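Local coordinates for urea carboxylase (Thermus thermophilus, PDB 3OEP), which is of unknown function but is a homologue of the KipI and KipA proteins, built from cyclophilin-like domains, at residues A[443-448]-A[470-475]. Sequence-based numbering, arbitrary orientation.
Sequences GGVQVP and ALVDPR
Gly-443, at phi 86° and psi 2°, stands beside this antiparallel pairing in a backbone shape that would press a CB against the preceding carbonyl oxygen; a CB would also clash with Val-472 O. Its own carbonyl accepts from the other segment: Val-472 N lies 2.8 Å from Gly-443 O, nearly straight at 167° but above the carbonyl plane. Val-445 N reaches Ala-470 O with the same length and straightness. The two bonds flank the non-hydrogen-bonded pair Gly-444 and Leu-471, whose CA atoms come within 4.4 Å.

With CG1 anti to the backbone N in both valines, each CG2 is placed beside its own N, and the tips Val-445 CG2 and Val-472 CG2 meet at 4.1 Å. Ala-470 CB, on the same sheet face as Val-445, adds a looser apolar touch to Val-445 CG2. On the opposite face from these two, Leu-471 CD2 lies 3.7 Å from Gly-444 CA. Past the strand, Asp-473 OD2 accepts from Arg-475 N in an Asx turn, while NE and NH2 of Arg-475 grip the carboxylate side-on.

In the sheet of what is probably a cyclophilin-like domain, strand 444-447 runs between 467-472 and 454-456, and Leu-394 of strand 390-396 packs on Val-445 and Ala-470.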
# COMPACT_ATOMS: atom_id res chain seq x y z
N GLY A 443 2.14 6.80 -8.21
CA GLY A 443 1.69 7.87 -9.09
C GLY A 443 1.01 7.37 -10.35
O GLY A 443 0.61 8.16 -11.20
N GLY A 444 0.87 6.05 -10.48
CA GLY A 444 0.17 5.48 -11.62
C GLY A 444 -1.25 6.01 -11.75
O GLY A 444 -1.98 6.08 -10.76
N VAL A 445 -1.63 6.40 -12.96
CA VAL A 445 -2.99 6.82 -13.24
C VAL A 445 -3.72 5.59 -13.78
O VAL A 445 -3.57 5.24 -14.95
CB VAL A 445 -3.07 8.00 -14.22
CG1 VAL A 445 -4.52 8.43 -14.44
CG2 VAL A 445 -2.22 9.17 -13.71
N GLN A 446 -4.47 4.94 -12.91
CA GLN A 446 -5.14 3.69 -13.22
C GLN A 446 -6.47 3.97 -13.89
O GLN A 446 -7.29 4.70 -13.34
CB GLN A 446 -5.36 2.89 -11.94
CG GLN A 446 -5.85 1.49 -12.14
CD GLN A 446 -5.88 0.71 -10.84
OE1 GLN A 446 -4.93 -0.00 -10.52
NE2 GLN A 446 -6.96 0.86 -10.10
N VAL A 447 -6.70 3.38 -15.06
CA VAL A 447 -7.92 3.62 -15.83
C VAL A 447 -8.54 2.29 -16.26
O VAL A 447 -8.04 1.62 -17.17
CB VAL A 447 -7.65 4.50 -17.08
CG1 VAL A 447 -8.96 4.90 -17.74
CG2 VAL A 447 -6.85 5.75 -16.69
N PRO A 448 -9.63 1.88 -15.59
CA PRO A 448 -10.27 0.62 -15.93
C PRO A 448 -11.10 0.77 -17.21
O PRO A 448 -11.38 1.89 -17.62
CB PRO A 448 -11.18 0.36 -14.74
CG PRO A 448 -11.56 1.72 -14.26
CD PRO A 448 -10.40 2.64 -14.58
N ALA A 470 -0.68 6.52 -17.87
CA ALA A 470 0.15 7.64 -17.46
C ALA A 470 0.57 7.49 -16.00
O ALA A 470 0.02 6.67 -15.26
CB ALA A 470 -0.60 8.95 -17.66
N LEU A 471 1.56 8.29 -15.62
CA LEU A 471 2.05 8.41 -14.26
C LEU A 471 2.11 9.88 -13.90
O LEU A 471 2.57 10.69 -14.71
CB LEU A 471 3.47 7.84 -14.14
CG LEU A 471 3.80 6.49 -14.74
CD1 LEU A 471 5.30 6.22 -14.65
CD2 LEU A 471 3.01 5.41 -14.04
N VAL A 472 1.69 10.23 -12.69
CA VAL A 472 1.95 11.57 -12.18
C VAL A 472 3.43 11.68 -11.82
O VAL A 472 4.00 10.80 -11.16
CB VAL A 472 1.09 11.90 -10.95
CG1 VAL A 472 1.50 13.26 -10.35
CG2 VAL A 472 -0.39 11.91 -11.34
N ASP A 473 4.06 12.76 -12.28
CA ASP A 473 5.46 13.07 -11.98
C ASP A 473 5.68 13.01 -10.47
O ASP A 473 4.93 13.62 -9.72
CB ASP A 473 5.79 14.46 -12.52
CG ASP A 473 7.28 14.75 -12.54
OD1 ASP A 473 7.82 14.99 -13.64
OD2 ASP A 473 7.90 14.75 -11.46
N PRO A 474 6.71 12.28 -10.02
CA PRO A 474 6.95 12.17 -8.57
C PRO A 474 7.08 13.52 -7.85
O PRO A 474 6.75 13.62 -6.67
CB PRO A 474 8.26 11.37 -8.47
CG PRO A 474 8.86 11.42 -9.82
CD PRO A 474 7.73 11.53 -10.79
N ARG A 475 7.55 14.54 -8.56
CA ARG A 475 7.65 15.90 -7.99
C ARG A 475 6.31 16.53 -7.60
O ARG A 475 6.28 17.49 -6.82
CB ARG A 475 8.39 16.83 -8.96
CG ARG A 475 9.85 16.48 -9.15
CD ARG A 475 10.48 17.29 -10.27
NE ARG A 475 10.01 16.86 -11.58
CZ ARG A 475 10.44 17.35 -12.74
NH1 ARG A 475 11.37 18.30 -12.77
NH2 ARG A 475 9.94 16.89 -13.88